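Local structure of peptidoglycan hydrolase FlgJ (Sphingomonas sp. A1, 2ZYC) at residues K65-R70 with F86-S91; P107-V112 with G128-D133; A4-T9 with T35-S40; H119-A124 with D138-V143; N55-S60 with R82-R87. The protein probably acts as a flagellum-specific muramidase that hydrolyses peptidoglycan during rod assembly in the periplasm, and is represented here by its C-terminal glycosyl hydrolase family 73 domain. The protein carries 2 engineered substitutions. All coordinates share one frame; numbering follows the deposited sequence.

Interaction 1 of 5, residues K65-R70 with F86-S91; sequences KVVEAR and FRAYDS
V67 and F86 face each other as an antiparallel hydrogen-bonded pair and exchange two backbone bonds: V67 N to F86 O (2.9 Å, nearly straight at 172°) and F86 N to V67 O (2.8 Å). Two residues along, past V66 and R87, A88 N also bonds to K65 O at 2.9 Å, less straight, from well above the carbonyl plane. Between these two places V66 CA adds a CA-H...O contact to F86 O. At the K65/A88 end a water accepts from K65 N and donates to A88 O.

The apolar contacts gather on the face that carries V67, F86 and A88. V67 CG1 sits between its own backbone N and carbonyl carbon (chi1 55°), where it packs on F86 CB at 3.9 Å and on A88 CB at 4.0 Å. A69 CB meets the F86 ring at CE2, 3.7 Å away, while V67 O lies at the ring edge. K65 lays its CG and CD against A88 CB before its extended chain leads away.

The strands form the hairpin 65-71/82-88, which stands out from the helices. F86 and V67 also touch I42 and N44 of a loop, and beyond the second strand S91 caps the start of helix 92-105.

Interaction 2 of 5, residues P107-V112 with G128-D133; sequences PRYAKV and GGYATD
R108 and G128 bring their backbones together, with CA atoms 4.5 Å apart, where the short 3-10 segment and type I turn of 107-112 pass the end of helix 118-127; there G129, at positive phi, closes a Schellman motif. No direct hydrogen bond crosses between the two segments.

The Y109 ring carries most of the contact. Its CE1 comes within 3.7 Å of G128 CA, an approach that depends on glycine, since a CB at G128 would run into Y109 CD1. The phenol end reaches further along the loop: OH lies 3.4 Å from Y130 CA, and Y130 CB sits at the edge of the Y109 ring, close to its plane. A water ties the two sides together, 2.6 Å from Y109 OH and donating to G128 O at 2.8 Å. In R108, a chi1 of 58° puts CG 3.5 Å from G128 O; the next methylene, CD, lies 3.1 Å from the same oxygen.

The two loops flank helix 118-127 in sequence. Y109 packs on L102 and V103 of helix 92-105, whereas Y130 turns to Q30 and E34 of helix 24-35 and bonds through its hydroxyl to F54 O.

Interaction 3 of 5, residues A4-T9 with T35-S40; sequences AFVDAT and TGWGKS
The ring of F5 lies over the peptide link between W37 and G38, with W37 C and G38 N both 3.6 Å above one face and displaced toward its rim. T9 CG2, one helical turn on from F5, covers part of the opposite face, which leaves the ring clamped between its own helix and the loop. F5 CG stands anti to the backbone N (chi1 180°), and from there the ring reaches across to the turn. On the loop side G38 CA lies 3.5 Å from F5 CD1, where a side chain would clash with the ring; the backbone angles of G38 would also press a CB against the carbonyl O of W37. At the far end CZ approaches T35 OG1 at 3.7 Å.

V6 makes the second contact. It lies side by side with W37, and its CG2 touches the indole at its edge, 3.7 Å from CZ3. The contact is made by the six-membered part of the indole; R152 of helix 147-156 makes a cation-pi contact with W37.

T35 OG1 does double duty, bonding to A31 O and accepting from G38 N at 3.0 Å, an ST motif. With the Schellman motif at G36 and the type I' turn from G36 to K39, it shapes a compact helix C-terminus. Against this the N-terminal helix 3-20 packs, part of the helical bundle of a domain in the lysozyme clan.

Interaction 4 of 5, residues H119-A124 with D138-V143; sequences HAFARA and DKLARV
An antiparallel-leaning helix pair, 118-127 against 136-145, is joined at its outer flank by a His-carboxylate hydrogen bond between H119 and D138 and packed further in by alanines together with L140 and F121. The axes of 119-124 and 138-143 run 142° apart and approach to 8.3 Å. That closeness rests on alanines: A141 CB sits at the edge of the H119 ring, 3.8 Å from CD2, and A122 CB meets L140 CD2 at 3.8 Å. The same L140 methyl also touches F121 CE2, whose ring goes on to meet F26 on helix 24-35.

From the H119 ring NE2 donates to D138 OD1 at 2.8 Å in a bent bond (141° at the hydrogen), though it meets the oxygen nearly along its C-O bond; ring and carboxylate planes are 43° apart. On the other side of the ring ND1 accepts from R123 NH1 in the ring plane, at 2.8 Å. With one nitrogen donating and the other accepting, the imidazole is consistent with a neutral ring protonated on NE2, fixed in rotation and held between a guanidinium and a carboxylate.

Interaction 5 of 5, residues N55-S60 with R82-R87; sequences NIKAGS and RVERFR
K57 crosses F86 at a single backbone bridge, with CA atoms 4.2 Å apart; residues 55-58 run almost at a right angle (89°) to residues 84-87. Two backbone bonds pin the crossing: R87 N to I56 O, met nearly in line with its C=O bond, and A58 N to R85 O at 2.8 Å, from above that carbonyl's plane.

R87 runs extended from CG to NE, and NE donates to K57 O at 3.1 Å. I56 CG2 lies over one face of the guanidinium, 3.4 Å from NE and offset toward the rim. At the other end of the group NH1 forms a salt bridge with D98, while a water links NH2 to G59 N. A58 CB fits against the strand backbone, 3.6 Å from F86 C.

K57 and E84 cross at about a right angle. Their salt bridge is long, NZ to OE2 3.9 Å, and E84 OE2 is shared with R82 NH2, 3.2 Å away. E84 OE1, meanwhile, accepts from R85 N.

The loop thus borders the hairpin strand 82-88 on the side away from strand 65-71. N55 bonds to E34 of helix 24-35, I56 touches Y130, and D98 ties R87 to helix 92-105.

Interactions 1 and 5 share F86 and R87: strand 82-88 pairs with strand 65-71 in one and with the loop 55-60 in the other, and A69 O to E84 N continues the hairpin ladder between them. Both rest mainly on backbone bonds, and interaction 5 adds charged groups on its exposed side. Of the buried contacts, interaction 3 relies on aromatic and apolar packing, while interaction 4 adds a His-carboxylate bond at its rim to its apolar packing; they meet where W37 touches V143. Interaction 2, partly buried and bridged by water, borders interaction 4 through V112 on F121 and the salt bridge D133 to K139. It also reaches interaction 5, as Y130 packs on I56.

Interaction 1 of 5, residues K65-R70 with F86-S91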
# COMPACT_ATOMS: atom_id res chain seq x y z
N LYS A 65 15.33 -7.34 -7.68
CA LYS A 65 14.97 -6.94 -9.03
C LYS A 65 14.58 -5.46 -9.05
O LYS A 65 13.97 -4.95 -8.12
CB LYS A 65 13.80 -7.80 -9.52
CG LYS A 65 13.52 -7.67 -11.00
CD LYS A 65 12.37 -8.57 -11.41
CE LYS A 65 12.15 -8.52 -12.92
NZ LYS A 65 11.38 -9.71 -13.40
N VAL A 66 14.96 -4.80 -10.14
CA VAL A 66 14.71 -3.37 -10.32
C VAL A 66 13.94 -3.13 -11.62
O VAL A 66 14.23 -3.74 -12.66
CB VAL A 66 16.04 -2.57 -10.34
CG1 VAL A 66 15.80 -1.11 -10.76
CG2 VAL A 66 16.72 -2.63 -8.96
N VAL A 67 12.96 -2.24 -11.54
CA VAL A 67 12.23 -1.81 -12.72
C VAL A 67 12.33 -0.29 -12.82
O VAL A 67 12.13 0.43 -11.83
CB VAL A 67 10.76 -2.33 -12.72
CG1 VAL A 67 10.02 -1.93 -11.44
CG2 VAL A 67 10.02 -1.84 -13.97
N GLU A 68 12.69 0.19 -14.00
CA GLU A 68 12.74 1.63 -14.24
C GLU A 68 11.39 2.10 -14.75
O GLU A 68 10.73 1.41 -15.54
CB GLU A 68 13.87 2.00 -15.21
CG GLU A 68 15.24 1.94 -14.55
CD GLU A 68 16.40 2.01 -15.54
OE1 GLU A 68 16.23 2.52 -16.66
OE2 GLU A 68 17.50 1.54 -15.17
N ALA A 69 10.96 3.25 -14.26
CA ALA A 69 9.71 3.86 -14.70
C ALA A 69 9.84 5.38 -14.65
O ALA A 69 10.53 5.93 -13.78
CB ALA A 69 8.55 3.39 -13.84
N ARG A 70 9.20 6.05 -15.60
CA ARG A 70 9.27 7.50 -15.66
C ARG A 70 8.32 8.16 -14.66
O ARG A 70 7.19 7.71 -14.46
CB ARG A 70 9.01 7.99 -17.08
CG ARG A 70 10.13 7.67 -18.08
CD ARG A 70 9.69 7.94 -19.51
NE ARG A 70 8.38 7.36 -19.76
CZ ARG A 70 7.41 7.94 -20.46
NH1 ARG A 70 7.59 9.14 -21.00
NH2 ARG A 70 6.25 7.32 -20.63
N PHE A 86 12.62 1.60 -9.33
CA PHE A 86 11.66 1.02 -8.40
C PHE A 86 11.97 -0.43 -8.09
O PHE A 86 12.51 -1.16 -8.93
CB PHE A 86 10.24 1.11 -8.98
CG PHE A 86 9.72 2.50 -9.07
CD1 PHE A 86 9.14 3.11 -7.96
CD2 PHE A 86 9.80 3.21 -10.27
CE1 PHE A 86 8.65 4.42 -8.03
CE2 PHE A 86 9.31 4.51 -10.36
CZ PHE A 86 8.73 5.12 -9.23
N ARG A 87 11.61 -0.87 -6.89
CA ARG A 87 11.72 -2.28 -6.53
C ARG A 87 10.74 -3.10 -7.37
O ARG A 87 9.68 -2.61 -7.75
CB ARG A 87 11.44 -2.46 -5.05
CG ARG A 87 12.35 -1.61 -4.16
CD ARG A 87 12.14 -1.92 -2.68
NE ARG A 87 12.94 -1.02 -1.84
CZ ARG A 87 13.10 -1.15 -0.53
NH1 ARG A 87 12.53 -2.15 0.12
NH2 ARG A 87 13.85 -0.28 0.15
N ALA A 88 11.12 -4.34 -7.67
CA ALA A 88 10.21 -5.29 -8.31
C ALA A 88 10.22 -6.61 -7.56
O ALA A 88 11.26 -7.01 -7.00
CB ALA A 88 10.56 -5.49 -9.78
N TYR A 89 9.08 -7.28 -7.56
CA TYR A 89 8.88 -8.47 -6.74
C TYR A 89 8.32 -9.60 -7.59
O TYR A 89 7.98 -9.39 -8.75
CB TYR A 89 7.89 -8.15 -5.61
CG TYR A 89 8.27 -6.95 -4.77
CD1 TYR A 89 9.24 -7.05 -3.78
CD2 TYR A 89 7.65 -5.72 -4.98
CE1 TYR A 89 9.58 -5.95 -2.98
CE2 TYR A 89 7.97 -4.60 -4.20
CZ TYR A 89 8.94 -4.73 -3.20
OH TYR A 89 9.25 -3.63 -2.45
N ASP A 90 8.22 -10.79 -7.00
CA ASP A 90 7.67 -11.97 -7.68
C ASP A 90 6.17 -12.14 -7.45
O ASP A 90 5.54 -12.97 -8.11
CB ASP A 90 8.40 -13.24 -7.25
CG ASP A 90 9.91 -13.15 -7.38
OD1 ASP A 90 10.41 -12.62 -8.40
OD2 ASP A 90 10.60 -13.64 -6.47
N SER A 91 5.60 -11.36 -6.52
CA SER A 91 4.20 -11.46 -6.12
C SER A 91 3.76 -10.28 -5.24
O SER A 91 4.60 -9.57 -4.69
CB SER A 91 3.95 -12.76 -5.35
OG SER A 91 4.70 -12.78 -4.14
O HOH W 1 13.04 -8.78 -6.12

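Interaction 2 of 5, residues P107-V112 with G128-D133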
# COMPACT_ATOMS: atom_id res chain seq x y z
N PRO A 107 13.05 2.86 12.31
CA PRO A 107 12.66 3.85 13.33
C PRO A 107 11.88 5.07 12.82
O PRO A 107 11.06 5.62 13.57
CB PRO A 107 14.01 4.27 13.93
CG PRO A 107 14.86 3.06 13.78
CD PRO A 107 14.49 2.54 12.41
N ARG A 108 12.12 5.51 11.59
CA ARG A 108 11.39 6.67 11.06
C ARG A 108 9.88 6.42 11.00
O ARG A 108 9.09 7.36 11.10
CB ARG A 108 11.91 7.10 9.68
CG ARG A 108 11.86 6.03 8.61
CD ARG A 108 12.56 6.46 7.31
NE ARG A 108 13.97 6.79 7.52
CZ ARG A 108 14.88 6.93 6.55
NH1 ARG A 108 14.56 6.77 5.27
NH2 ARG A 108 16.14 7.23 6.87
N TYR A 109 9.50 5.15 10.86
CA TYR A 109 8.08 4.74 10.82
C TYR A 109 7.54 4.25 12.16
O TYR A 109 6.46 3.65 12.21
CB TYR A 109 7.86 3.67 9.74
CG TYR A 109 8.10 4.15 8.32
CD1 TYR A 109 7.25 5.08 7.73
CD2 TYR A 109 9.18 3.69 7.58
CE1 TYR A 109 7.46 5.54 6.43
CE2 TYR A 109 9.41 4.14 6.28
CZ TYR A 109 8.55 5.06 5.72
OH TYR A 109 8.76 5.51 4.43
N ALA A 110 8.26 4.50 13.25
CA ALA A 110 7.90 3.96 14.57
C ALA A 110 6.51 4.38 15.04
O ALA A 110 5.90 3.69 15.85
CB ALA A 110 8.95 4.34 15.61
N LYS A 111 6.03 5.51 14.54
CA LYS A 111 4.72 6.04 14.93
C LYS A 111 3.53 5.34 14.25
O LYS A 111 2.38 5.54 14.65
CB LYS A 111 4.67 7.56 14.70
CG LYS A 111 5.44 8.37 15.74
CD LYS A 111 4.77 8.26 17.10
CE LYS A 111 5.51 9.03 18.19
NZ LYS A 111 4.66 9.20 19.40
N VAL A 112 3.80 4.52 13.25
CA VAL A 112 2.73 3.79 12.56
C VAL A 112 2.02 2.77 13.47
O VAL A 112 0.79 2.71 13.51
CB VAL A 112 3.24 3.10 11.28
CG1 VAL A 112 2.17 2.21 10.67
CG2 VAL A 112 3.67 4.15 10.27
N GLY A 128 7.46 9.58 8.56
CA GLY A 128 8.52 8.65 8.20
C GLY A 128 9.14 8.93 6.85
O GLY A 128 10.16 8.34 6.52
N GLY A 129 8.53 9.83 6.07
CA GLY A 129 9.00 10.15 4.73
C GLY A 129 8.49 9.24 3.63
O GLY A 129 9.13 9.10 2.57
N TYR A 130 7.35 8.60 3.85
CA TYR A 130 6.80 7.73 2.81
C TYR A 130 6.50 8.55 1.56
O TYR A 130 6.84 8.14 0.44
CB TYR A 130 5.56 6.95 3.29
CG TYR A 130 4.92 6.24 2.12
CD1 TYR A 130 5.45 5.04 1.64
CD2 TYR A 130 3.82 6.79 1.46
CE1 TYR A 130 4.89 4.40 0.55
CE2 TYR A 130 3.26 6.16 0.36
CZ TYR A 130 3.79 4.97 -0.08
OH TYR A 130 3.25 4.35 -1.17
N ALA A 131 5.86 9.70 1.77
CA ALA A 131 5.54 10.67 0.72
C ALA A 131 5.55 12.05 1.37
O ALA A 131 5.28 12.17 2.56
CB ALA A 131 4.17 10.40 0.13
N THR A 132 5.85 13.08 0.57
CA THR A 132 5.97 14.45 1.09
C THR A 132 4.80 15.41 0.78
O THR A 132 4.72 16.50 1.35
CB THR A 132 7.30 15.11 0.67
OG1 THR A 132 7.39 15.12 -0.76
CG2 THR A 132 8.47 14.33 1.26
N ASP A 133 3.89 15.01 -0.13
CA ASP A 133 2.71 15.82 -0.46
C ASP A 133 2.00 16.25 0.82
O ASP A 133 1.62 15.40 1.61
CB ASP A 133 1.73 15.01 -1.34
CG ASP A 133 0.43 15.78 -1.65
OD1 ASP A 133 0.45 17.02 -1.79
OD2 ASP A 133 -0.63 15.13 -1.78
O HOH W 2 10.95 6.83 4.34

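Interaction 3 of 5, residues A4-T9 with T35-S40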
# COMPACT_ATOMS: atom_id res chain seq x y z
N ALA A 4 -11.52 -7.14 -7.56
CA ALA A 4 -10.49 -8.17 -7.58
C ALA A 4 -9.21 -7.68 -6.93
O ALA A 4 -8.50 -8.47 -6.30
CB ALA A 4 -10.20 -8.63 -9.01
N PHE A 5 -8.92 -6.39 -7.07
CA PHE A 5 -7.77 -5.77 -6.39
C PHE A 5 -7.88 -5.93 -4.88
O PHE A 5 -6.94 -6.40 -4.22
CB PHE A 5 -7.63 -4.30 -6.75
CG PHE A 5 -6.47 -3.62 -6.08
CD1 PHE A 5 -5.17 -3.82 -6.55
CD2 PHE A 5 -6.67 -2.82 -4.97
CE1 PHE A 5 -4.08 -3.20 -5.92
CE2 PHE A 5 -5.59 -2.20 -4.34
CZ PHE A 5 -4.29 -2.39 -4.82
N VAL A 6 -9.03 -5.53 -4.34
CA VAL A 6 -9.36 -5.68 -2.91
C VAL A 6 -9.30 -7.16 -2.47
O VAL A 6 -8.65 -7.48 -1.48
CB VAL A 6 -10.74 -5.06 -2.59
CG1 VAL A 6 -11.17 -5.40 -1.17
CG2 VAL A 6 -10.71 -3.55 -2.80
N ASP A 7 -9.96 -8.04 -3.22
CA ASP A 7 -9.97 -9.47 -2.91
C ASP A 7 -8.55 -10.05 -2.85
O ASP A 7 -8.24 -10.84 -1.95
CB ASP A 7 -10.79 -10.26 -3.94
CG ASP A 7 -12.28 -9.90 -3.94
OD1 ASP A 7 -12.77 -9.28 -2.97
OD2 ASP A 7 -12.96 -10.22 -4.94
N ALA A 8 -7.71 -9.64 -3.79
CA ALA A 8 -6.33 -10.11 -3.92
C ALA A 8 -5.43 -9.59 -2.80
O ALA A 8 -4.61 -10.32 -2.25
CB ALA A 8 -5.77 -9.70 -5.28
N THR A 9 -5.57 -8.31 -2.47
CA THR A 9 -4.66 -7.68 -1.52
C THR A 9 -5.05 -7.96 -0.07
O THR A 9 -4.19 -7.94 0.80
CB THR A 9 -4.56 -6.16 -1.76
OG1 THR A 9 -5.86 -5.57 -1.65
CG2 THR A 9 -3.99 -5.88 -3.14
N THR A 35 -2.01 2.99 -6.63
CA THR A 35 -2.06 2.33 -7.93
C THR A 35 -3.40 2.47 -8.63
O THR A 35 -3.66 1.74 -9.59
CB THR A 35 -1.75 0.82 -7.81
OG1 THR A 35 -2.74 0.19 -6.98
CG2 THR A 35 -0.36 0.57 -7.24
N GLY A 36 -4.24 3.39 -8.16
CA GLY A 36 -5.59 3.56 -8.72
C GLY A 36 -6.35 2.25 -8.68
O GLY A 36 -6.82 1.76 -9.71
N TRP A 37 -6.42 1.67 -7.48
CA TRP A 37 -7.08 0.37 -7.28
C TRP A 37 -6.55 -0.69 -8.26
O TRP A 37 -7.33 -1.44 -8.86
CB TRP A 37 -8.61 0.51 -7.40
CG TRP A 37 -9.21 1.49 -6.43
CD1 TRP A 37 -9.32 2.84 -6.59
CD2 TRP A 37 -9.78 1.19 -5.15
NE1 TRP A 37 -9.91 3.41 -5.49
CE2 TRP A 37 -10.21 2.42 -4.59
CE3 TRP A 37 -9.96 0.01 -4.41
CZ2 TRP A 37 -10.81 2.50 -3.33
CZ3 TRP A 37 -10.57 0.09 -3.16
CH2 TRP A 37 -10.99 1.33 -2.63
N GLY A 38 -5.23 -0.72 -8.43
CA GLY A 38 -4.57 -1.68 -9.30
C GLY A 38 -4.36 -1.24 -10.75
O GLY A 38 -3.57 -1.85 -11.46
N LYS A 39 -5.05 -0.18 -11.18
CA LYS A 39 -5.04 0.24 -12.59
C LYS A 39 -3.71 0.80 -13.11
O LYS A 39 -3.43 0.71 -14.32
CB LYS A 39 -6.16 1.26 -12.86
CG LYS A 39 -7.58 0.67 -12.85
CD LYS A 39 -8.64 1.75 -13.14
CE LYS A 39 -9.08 2.49 -11.86
NZ LYS A 39 -10.09 1.72 -11.06
N SER A 40 -2.89 1.39 -12.23
CA SER A 40 -1.67 2.10 -12.66
C SER A 40 -0.38 1.63 -11.97
O SER A 40 0.51 2.44 -11.67
CB SER A 40 -1.85 3.61 -12.53
OG SER A 40 -1.77 4.03 -11.18

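Interaction 4 of 5, residues H119-A124 with D138-V143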
# COMPACT_ATOMS: atom_id res chain seq x y z
N HIS A 119 -6.35 8.96 9.43
CA HIS A 119 -5.55 10.17 9.28
C HIS A 119 -4.28 10.10 10.12
O HIS A 119 -3.21 10.49 9.65
CB HIS A 119 -6.37 11.43 9.62
CG HIS A 119 -5.79 12.68 9.04
ND1 HIS A 119 -4.84 13.44 9.69
CD2 HIS A 119 -6.03 13.31 7.86
CE1 HIS A 119 -4.52 14.48 8.94
NE2 HIS A 119 -5.22 14.42 7.82
N ALA A 120 -4.40 9.60 11.36
CA ALA A 120 -3.24 9.42 12.25
C ALA A 120 -2.21 8.49 11.60
O ALA A 120 -0.99 8.76 11.64
CB ALA A 120 -3.69 8.84 13.59
N PHE A 121 -2.71 7.40 11.02
CA PHE A 121 -1.88 6.43 10.32
C PHE A 121 -1.14 7.09 9.15
O PHE A 121 0.07 6.95 9.01
CB PHE A 121 -2.76 5.25 9.84
CG PHE A 121 -2.10 4.34 8.85
CD1 PHE A 121 -1.11 3.45 9.24
CD2 PHE A 121 -2.49 4.36 7.50
CE1 PHE A 121 -0.50 2.60 8.31
CE2 PHE A 121 -1.89 3.52 6.57
CZ PHE A 121 -0.89 2.63 6.98
N ALA A 122 -1.88 7.83 8.34
CA ALA A 122 -1.29 8.49 7.18
C ALA A 122 -0.26 9.53 7.60
O ALA A 122 0.81 9.62 7.01
CB ALA A 122 -2.38 9.11 6.31
N ARG A 123 -0.57 10.31 8.64
CA ARG A 123 0.39 11.27 9.20
C ARG A 123 1.68 10.59 9.66
O ARG A 123 2.77 11.12 9.44
CB ARG A 123 -0.23 12.06 10.35
CG ARG A 123 -1.34 13.04 9.94
CD ARG A 123 -1.75 14.00 11.08
NE ARG A 123 -1.86 13.36 12.39
CZ ARG A 123 -2.98 12.92 12.95
NH1 ARG A 123 -4.15 13.02 12.32
NH2 ARG A 123 -2.95 12.36 14.15
N ALA A 124 1.55 9.41 10.27
CA ALA A 124 2.72 8.63 10.72
C ALA A 124 3.61 8.18 9.55
O ALA A 124 4.84 8.22 9.65
CB ALA A 124 2.30 7.43 11.57
N ASP A 138 -4.69 13.66 4.15
CA ASP A 138 -6.09 13.92 3.82
C ASP A 138 -6.59 12.97 2.73
O ASP A 138 -7.68 12.41 2.84
CB ASP A 138 -6.28 15.37 3.37
CG ASP A 138 -6.27 16.36 4.52
OD1 ASP A 138 -6.32 15.94 5.70
OD2 ASP A 138 -6.21 17.58 4.23
N LYS A 139 -5.78 12.81 1.68
CA LYS A 139 -6.15 11.96 0.55
C LYS A 139 -6.25 10.48 0.95
O LYS A 139 -7.20 9.80 0.57
CB LYS A 139 -5.18 12.15 -0.61
CG LYS A 139 -5.30 13.51 -1.27
CD LYS A 139 -4.18 13.72 -2.26
CE LYS A 139 -4.19 15.13 -2.81
NZ LYS A 139 -2.91 15.42 -3.51
N LEU A 140 -5.28 10.01 1.73
CA LEU A 140 -5.31 8.61 2.18
C LEU A 140 -6.43 8.35 3.18
O LEU A 140 -7.12 7.32 3.10
CB LEU A 140 -3.95 8.18 2.75
CG LEU A 140 -3.82 6.73 3.24
CD1 LEU A 140 -4.29 5.71 2.19
CD2 LEU A 140 -2.39 6.44 3.67
N ALA A 141 -6.61 9.27 4.13
CA ALA A 141 -7.71 9.16 5.09
C ALA A 141 -9.07 9.10 4.37
O ALA A 141 -9.95 8.33 4.76
CB ALA A 141 -7.68 10.32 6.09
N ARG A 142 -9.22 9.88 3.30
CA ARG A 142 -10.46 9.86 2.52
C ARG A 142 -10.76 8.47 1.94
O ARG A 142 -11.90 8.03 1.93
CB ARG A 142 -10.45 10.93 1.41
CG ARG A 142 -11.84 11.20 0.83
CD ARG A 142 -11.83 12.22 -0.31
NE ARG A 142 -13.20 12.57 -0.71
CZ ARG A 142 -13.53 13.15 -1.86
NH1 ARG A 142 -14.81 13.41 -2.12
NH2 ARG A 142 -12.59 13.46 -2.75
N VAL A 143 -9.72 7.77 1.46
CA VAL A 143 -9.91 6.42 0.94
C VAL A 143 -10.23 5.45 2.08
O VAL A 143 -11.15 4.62 1.97
CB VAL A 143 -8.68 5.92 0.11
CG1 VAL A 143 -8.90 4.50 -0.40
CG2 VAL A 143 -8.39 6.85 -1.07

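Interaction 5 of 5, residues N55-S60 with R82-R87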
# COMPACT_ATOMS: atom_id res chain seq x y z
N ASN A 55 4.70 1.57 -4.56
CA ASN A 55 5.55 2.48 -5.33
C ASN A 55 6.90 2.75 -4.65
O ASN A 55 7.43 3.86 -4.70
CB ASN A 55 4.80 3.79 -5.60
CG ASN A 55 3.70 3.63 -6.63
OD1 ASN A 55 3.84 2.88 -7.60
ND2 ASN A 55 2.59 4.36 -6.44
N ILE A 56 7.45 1.71 -4.03
CA ILE A 56 8.70 1.83 -3.26
C ILE A 56 9.92 1.91 -4.18
O ILE A 56 10.16 1.03 -5.00
CB ILE A 56 8.88 0.68 -2.25
CG1 ILE A 56 7.66 0.53 -1.33
CG2 ILE A 56 10.17 0.89 -1.42
CD1 ILE A 56 7.27 1.79 -0.55
N LYS A 57 10.69 2.98 -4.00
CA LYS A 57 11.93 3.19 -4.76
C LYS A 57 12.99 2.16 -4.40
O LYS A 57 13.09 1.70 -3.25
CB LYS A 57 12.48 4.61 -4.54
CG LYS A 57 11.55 5.75 -4.92
CD LYS A 57 12.14 7.09 -4.43
CE LYS A 57 11.24 8.26 -4.74
NZ LYS A 57 11.83 9.54 -4.25
N ALA A 58 13.78 1.79 -5.41
CA ALA A 58 14.94 0.92 -5.24
C ALA A 58 16.18 1.79 -5.01
O ALA A 58 16.70 2.38 -5.95
CB ALA A 58 15.13 0.04 -6.47
N GLY A 59 16.63 1.87 -3.77
CA GLY A 59 17.84 2.63 -3.45
C GLY A 59 19.08 1.76 -3.33
O GLY A 59 19.10 0.62 -3.80
N SER A 60 20.12 2.31 -2.70
CA SER A 60 21.40 1.62 -2.56
C SER A 60 21.35 0.35 -1.71
O SER A 60 22.17 -0.54 -1.90
CB SER A 60 22.44 2.59 -1.97
OG SER A 60 21.98 3.10 -0.74
N ARG A 82 11.64 12.36 -15.19
CA ARG A 82 12.79 11.66 -14.64
C ARG A 82 12.59 10.17 -14.83
O ARG A 82 11.45 9.69 -14.84
CB ARG A 82 12.92 11.92 -13.14
CG ARG A 82 13.62 13.21 -12.77
CD ARG A 82 13.97 13.24 -11.28
NE ARG A 82 15.06 12.32 -10.95
CZ ARG A 82 14.94 11.25 -10.16
NH1 ARG A 82 16.00 10.48 -9.94
NH2 ARG A 82 13.78 10.95 -9.59
N VAL A 83 13.68 9.43 -14.97
CA VAL A 83 13.63 7.98 -14.85
C VAL A 83 13.91 7.63 -13.38
O VAL A 83 14.94 8.04 -12.82
CB VAL A 83 14.63 7.27 -15.79
CG1 VAL A 83 14.58 5.76 -15.59
CG2 VAL A 83 14.34 7.62 -17.25
N GLU A 84 12.98 6.91 -12.77
CA GLU A 84 13.13 6.47 -11.38
C GLU A 84 13.31 4.96 -11.30
O GLU A 84 12.77 4.22 -12.13
CB GLU A 84 11.92 6.92 -10.55
CG GLU A 84 12.01 6.63 -9.05
CD GLU A 84 13.20 7.31 -8.39
OE1 GLU A 84 14.31 6.73 -8.42
OE2 GLU A 84 13.02 8.41 -7.84
N ARG A 85 14.07 4.52 -10.31
CA ARG A 85 14.33 3.10 -10.10
C ARG A 85 13.44 2.59 -8.98
O ARG A 85 13.49 3.09 -7.85
CB ARG A 85 15.81 2.85 -9.80
CG ARG A 85 16.70 3.08 -11.02
CD ARG A 85 18.17 3.14 -10.66
NE ARG A 85 18.61 1.97 -9.92
CZ ARG A 85 19.00 0.82 -10.45
NH1 ARG A 85 19.02 0.66 -11.77
NH2 ARG A 85 19.39 -0.18 -9.66
N PHE A 86 12.62 1.60 -9.33
CA PHE A 86 11.66 1.02 -8.40
C PHE A 86 11.97 -0.43 -8.09
O PHE A 86 12.51 -1.16 -8.93
CB PHE A 86 10.24 1.11 -8.98
CG PHE A 86 9.72 2.50 -9.07
CD1 PHE A 86 9.14 3.11 -7.96
CD2 PHE A 86 9.80 3.21 -10.27
CE1 PHE A 86 8.65 4.42 -8.03
CE2 PHE A 86 9.31 4.51 -10.36
CZ PHE A 86 8.73 5.12 -9.23
N ARG A 87 11.61 -0.87 -6.89
CA ARG A 87 11.72 -2.28 -6.53
C ARG A 87 10.74 -3.10 -7.37
O ARG A 87 9.68 -2.61 -7.75
CB ARG A 87 11.44 -2.46 -5.05
CG ARG A 87 12.35 -1.61 -4.16
CD ARG A 87 12.14 -1.92 -2.68
NE ARG A 87 12.94 -1.02 -1.84
CZ ARG A 87 13.10 -1.15 -0.53
NH1 ARG A 87 12.53 -2.15 0.12
NH2 ARG A 87 13.85 -0.28 0.15
O HOH W 3 18.94 1.72 -7.42
O HOH W 4 15.89 1.39 -1.12
O HOH W 5 18.75 -0.47 -6.27